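Local coordinates for peptidase M16 C-terminal domain-containing protein (Enterococcus faecalis, PDB 3D3Y) that is of unknown function but belongs to the M16 metallopeptidase family and may bind a metal ion, at residues 110-113 / 114-118; 209-212 / 213-217. All coordinates share one frame; numbering follows the deposited sequence.

Interaction 1 of 2, residues 110-113 / 114-118; sequences VDFL and KEIIF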
# COMPACT_ATOMS: atom_id res chain seq x y z
N VAL A 110 22.08 -2.17 -13.51
CA VAL A 110 21.45 -1.08 -14.29
C VAL A 110 21.18 -1.53 -15.72
O VAL A 110 20.15 -1.20 -16.28
CB VAL A 110 22.28 0.21 -14.28
CG1 VAL A 110 21.67 1.28 -15.19
CG2 VAL A 110 22.40 0.75 -12.86
N ASP A 111 22.09 -2.27 -16.31
CA ASP A 111 21.84 -2.82 -17.64
C ASP A 111 20.60 -3.71 -17.61
O ASP A 111 19.77 -3.66 -18.51
CB ASP A 111 23.06 -3.60 -18.17
CG ASP A 111 22.83 -4.21 -19.56
OD1 ASP A 111 22.84 -3.45 -20.54
OD2 ASP A 111 22.64 -5.45 -19.67
N PHE A 112 20.46 -4.52 -16.57
CA PHE A 112 19.28 -5.41 -16.47
C PHE A 112 17.99 -4.61 -16.34
O PHE A 112 16.98 -4.91 -17.02
CB PHE A 112 19.41 -6.35 -15.28
CG PHE A 112 18.26 -7.31 -15.16
CD1 PHE A 112 18.15 -8.39 -16.02
CD2 PHE A 112 17.29 -7.12 -14.18
CE1 PHE A 112 17.07 -9.30 -15.90
CE2 PHE A 112 16.22 -8.03 -14.03
CZ PHE A 112 16.11 -9.12 -14.90
N LEU A 113 18.00 -3.60 -15.48
CA LEU A 113 16.89 -2.66 -15.43
C LEU A 113 16.58 -2.02 -16.78
O LEU A 113 15.41 -1.84 -17.16
CB LEU A 113 17.12 -1.58 -14.37
CG LEU A 113 17.24 -2.03 -12.91
CD1 LEU A 113 17.72 -0.86 -12.11
CD2 LEU A 113 15.87 -2.56 -12.43
N LYS A 114 17.62 -1.64 -17.53
CA LYS A 114 17.38 -1.00 -18.82
C LYS A 114 16.61 -1.97 -19.74
O LYS A 114 15.72 -1.53 -20.52
CB LYS A 114 18.71 -0.58 -19.47
CG LYS A 114 18.55 0.20 -20.74
CD LYS A 114 19.89 0.58 -21.34
CE LYS A 114 19.68 1.59 -22.46
NZ LYS A 114 20.87 1.78 -23.36
N GLU A 115 17.01 -3.25 -19.68
CA GLU A 115 16.35 -4.31 -20.47
C GLU A 115 14.89 -4.44 -20.07
O GLU A 115 13.98 -4.37 -20.93
CB GLU A 115 17.08 -5.66 -20.31
CG GLU A 115 18.45 -5.74 -21.07
CD GLU A 115 18.30 -5.72 -22.61
OE1 GLU A 115 17.22 -6.10 -23.15
OE2 GLU A 115 19.26 -5.29 -23.30
N ILE A 116 14.66 -4.60 -18.77
CA ILE A 116 13.29 -4.71 -18.25
C ILE A 116 12.39 -3.51 -18.61
O ILE A 116 11.25 -3.67 -19.07
CB ILE A 116 13.29 -4.93 -16.73
CG1 ILE A 116 13.95 -6.29 -16.40
CG2 ILE A 116 11.84 -4.79 -16.15
CD1 ILE A 116 13.33 -7.51 -17.14
N ILE A 117 12.92 -2.31 -18.41
CA ILE A 117 12.11 -1.09 -18.56
C ILE A 117 11.92 -0.63 -20.00
O ILE A 117 10.79 -0.26 -20.40
CB ILE A 117 12.68 0.04 -17.69
CG1 ILE A 117 12.59 -0.37 -16.21
CG2 ILE A 117 11.95 1.36 -17.97
CD1 ILE A 117 13.31 0.63 -15.28
N PHE A 118 12.99 -0.69 -20.78
CA PHE A 118 12.99 -0.16 -22.14
C PHE A 118 12.92 -1.21 -23.25
O PHE A 118 12.76 -0.87 -24.42
CB PHE A 118 14.21 0.74 -22.31
CG PHE A 118 14.20 1.93 -21.39
CD1 PHE A 118 13.53 3.09 -21.76
CD2 PHE A 118 14.84 1.88 -20.15
CE1 PHE A 118 13.50 4.19 -20.91
CE2 PHE A 118 14.81 2.98 -19.29
CZ PHE A 118 14.12 4.14 -19.68
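Ile-116 lies one helical turn on from Phe-112 and rests a methylene against its ring. CG1 of Ile-116 sits 4.0 Å from the Phe-112 ring centroid, 23° off the normal, a CH-pi contact over one face. The touch is displaced toward the rim, where CG1 comes within 3.7 Å of CE2 of Phe-112, and CD1 of Ile-116 reaches on to CZ. Phe-112 holds its CG anti to the backbone N (chi1 -178°), which carries the ring to where Ile-116 CG1 lies over one face, and the two side chains cross at a slant. Phe-75 meets the Phe-112 ring edge-to-face.

Four successive i to i+4 backbone bonds bind the two segments. Lys-114 N to Val-110 O and Glu-115 N to Asp-111 O are the more bent; Ile-116 N to Phe-112 O, 2.9 Å, is the straightest at 173°. Ile-117 N donates to Leu-113 O at 2.8 Å, and CG1 of Ile-117 packs 3.3 Å from that same oxygen.

This is the C-terminal part of helix 105-118, which lies against the mixed sheet of the N-terminal half. Leu-113 and Ile-117 meet Ile-90 of strand 85-95, and the Ile-117 carbonyl accepts from Tyr-192 OH.

Charged groups gather on another flank. CG of Glu-115 comes within 4.4 Å of Asp-111 OD2. The two carboxylates stay apart, OD1 of Asp-111 lying 4.9 Å from OE2 of Glu-115; OE1 of Glu-115 is hydrogen-bonded to Asn-56, and Asp-111 has a weak, long ion pair with Arg-66.

Interaction 2 of 2, residues 209-212 / 213-217; sequences VNEA and ELVPL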
# COMPACT_ATOMS: atom_id res chain seq x y z
N VAL A 209 27.45 2.30 -1.52
CA VAL A 209 27.66 2.80 -2.87
C VAL A 209 28.01 4.29 -2.79
O VAL A 209 27.75 4.94 -1.76
CB VAL A 209 26.38 2.65 -3.74
CG1 VAL A 209 26.08 1.19 -4.03
CG2 VAL A 209 25.18 3.32 -3.06
N ASN A 210 28.55 4.83 -3.87
CA ASN A 210 28.75 6.28 -4.01
C ASN A 210 28.05 6.87 -5.23
O ASN A 210 27.95 6.23 -6.30
CB ASN A 210 30.23 6.61 -4.07
CG ASN A 210 30.86 6.17 -5.36
OD1 ASN A 210 31.12 6.98 -6.24
ND2 ASN A 210 31.09 4.87 -5.50
N GLU A 211 27.55 8.10 -5.05
CA GLU A 211 26.87 8.85 -6.10
C GLU A 211 27.67 8.90 -7.40
O GLU A 211 27.11 8.68 -8.48
CB GLU A 211 26.57 10.27 -5.62
CG GLU A 211 25.71 11.05 -6.59
CD GLU A 211 25.16 12.32 -6.02
OE1 GLU A 211 25.96 13.22 -5.71
OE2 GLU A 211 23.91 12.43 -5.90
N ALA A 212 28.96 9.20 -7.30
CA ALA A 212 29.82 9.34 -8.46
C ALA A 212 29.79 8.15 -9.44
O ALA A 212 29.73 8.36 -10.65
CB ALA A 212 31.26 9.67 -8.05
N GLU A 213 29.84 6.92 -8.93
CA GLU A 213 29.70 5.76 -9.82
C GLU A 213 28.31 5.66 -10.44
O GLU A 213 28.19 5.39 -11.64
CB GLU A 213 30.05 4.44 -9.12
CG GLU A 213 29.96 3.23 -10.10
CD GLU A 213 30.36 1.90 -9.50
OE1 GLU A 213 30.60 0.94 -10.29
OE2 GLU A 213 30.42 1.79 -8.24
N LEU A 214 27.27 5.89 -9.63
CA LEU A 214 25.89 5.60 -10.06
C LEU A 214 25.31 6.57 -11.09
O LEU A 214 24.53 6.18 -11.95
CB LEU A 214 24.96 5.53 -8.84
CG LEU A 214 25.05 4.20 -8.06
CD1 LEU A 214 24.49 4.36 -6.65
CD2 LEU A 214 24.31 3.09 -8.81
N VAL A 215 25.67 7.85 -10.99
CA VAL A 215 25.05 8.82 -11.87
C VAL A 215 25.30 8.47 -13.34
O VAL A 215 24.35 8.41 -14.10
CB VAL A 215 25.43 10.29 -11.49
CG1 VAL A 215 24.89 11.26 -12.52
CG2 VAL A 215 24.81 10.62 -10.14
N PRO A 216 26.57 8.21 -13.73
CA PRO A 216 26.81 7.79 -15.12
C PRO A 216 26.01 6.55 -15.52
O PRO A 216 25.41 6.53 -16.61
CB PRO A 216 28.31 7.48 -15.15
CG PRO A 216 28.88 8.25 -14.01
CD PRO A 216 27.82 8.33 -12.96
N LEU A 217 25.96 5.54 -14.66
CA LEU A 217 25.19 4.33 -14.98
C LEU A 217 23.73 4.67 -15.30
O LEU A 217 23.22 4.31 -16.36
CB LEU A 217 25.27 3.26 -13.87
CG LEU A 217 26.69 2.82 -13.50
CD1 LEU A 217 26.65 1.76 -12.41
CD2 LEU A 217 27.46 2.34 -14.72
O HOH W 1 29.71 2.39 -5.87
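Glu-213 N is gripped by two oxygens of Asn-210, one from the side chain and one from the backbone. The stronger bond goes to OD1 of Asn-210, at 3.0 Å with an N-H...O angle of 150°; the other, to the Asn-210 carbonyl oxygen, is weak. Asn-210 is thus the N-cap of helix 211-219, its amide oxygen meeting an N-H of the first turn. CG of Asn-210 is held between its own N and carbonyl carbon (chi1 71°), which folds the amide back over the helix start. The N-H reaches OD1 from above the carbonyl plane, 49° out of it. The amide crosses the Glu-213 side chain at about a right angle, ND2 standing 3.8 Å from CB of Glu-213.

A water lies between Asn-210 N, to which it is weakly bonded, and OE2 of the extended Glu-213 side chain, which it approaches to a distance short enough to treat with caution. Leu-214 N adds a weak bond to the Asn-210 carbonyl oxygen, and Val-215 N follows with a sound one, 3.0 Å to Glu-211 O, the donor almost in line with that C=O. Pro-216 has no N-H to continue the series, and the helix kinks there; its CD instead sits 3.0 Å from Ala-212 O.

Two apolar contacts flank the turn. Val-209 CG2 meets Leu-214 CD1 at 3.8 Å, the side chains nearly perpendicular, whereas Glu-211 and Val-215 lie side by side, with CG of Glu-211 3.7 Å from CG2 of Val-215.

Val-209 and Leu-214 both pack on Val-16 of strand 12-18, Glu-211 and Val-215 reach Val-6 of strand 4-7, and Leu-217 rests against Leu-106 and Val-110 of helix 105-118.

Overall arrangement
From the N terminus, the chain builds most of the six-stranded mixed sheet before entering helix 105-118, where interaction 1 closes a turn near the C-terminal end. It then runs through further helices and returns as strand 200-207, the last in chain order, which inserts between strands 12-18 and 24-34 and leads into interaction 2 at the start of helix 211-219. The two are in series, neither nested nor crossed, and each is local, closing no long loop. Their centres lie 16 Å apart, yet they touch: Val-110 CG1 packs 3.6 Å from Leu-217 O. The two helices pack on parts of the sheet, interaction 1 against strand 85-95 and interaction 2 against strands 4-7 and 12-18.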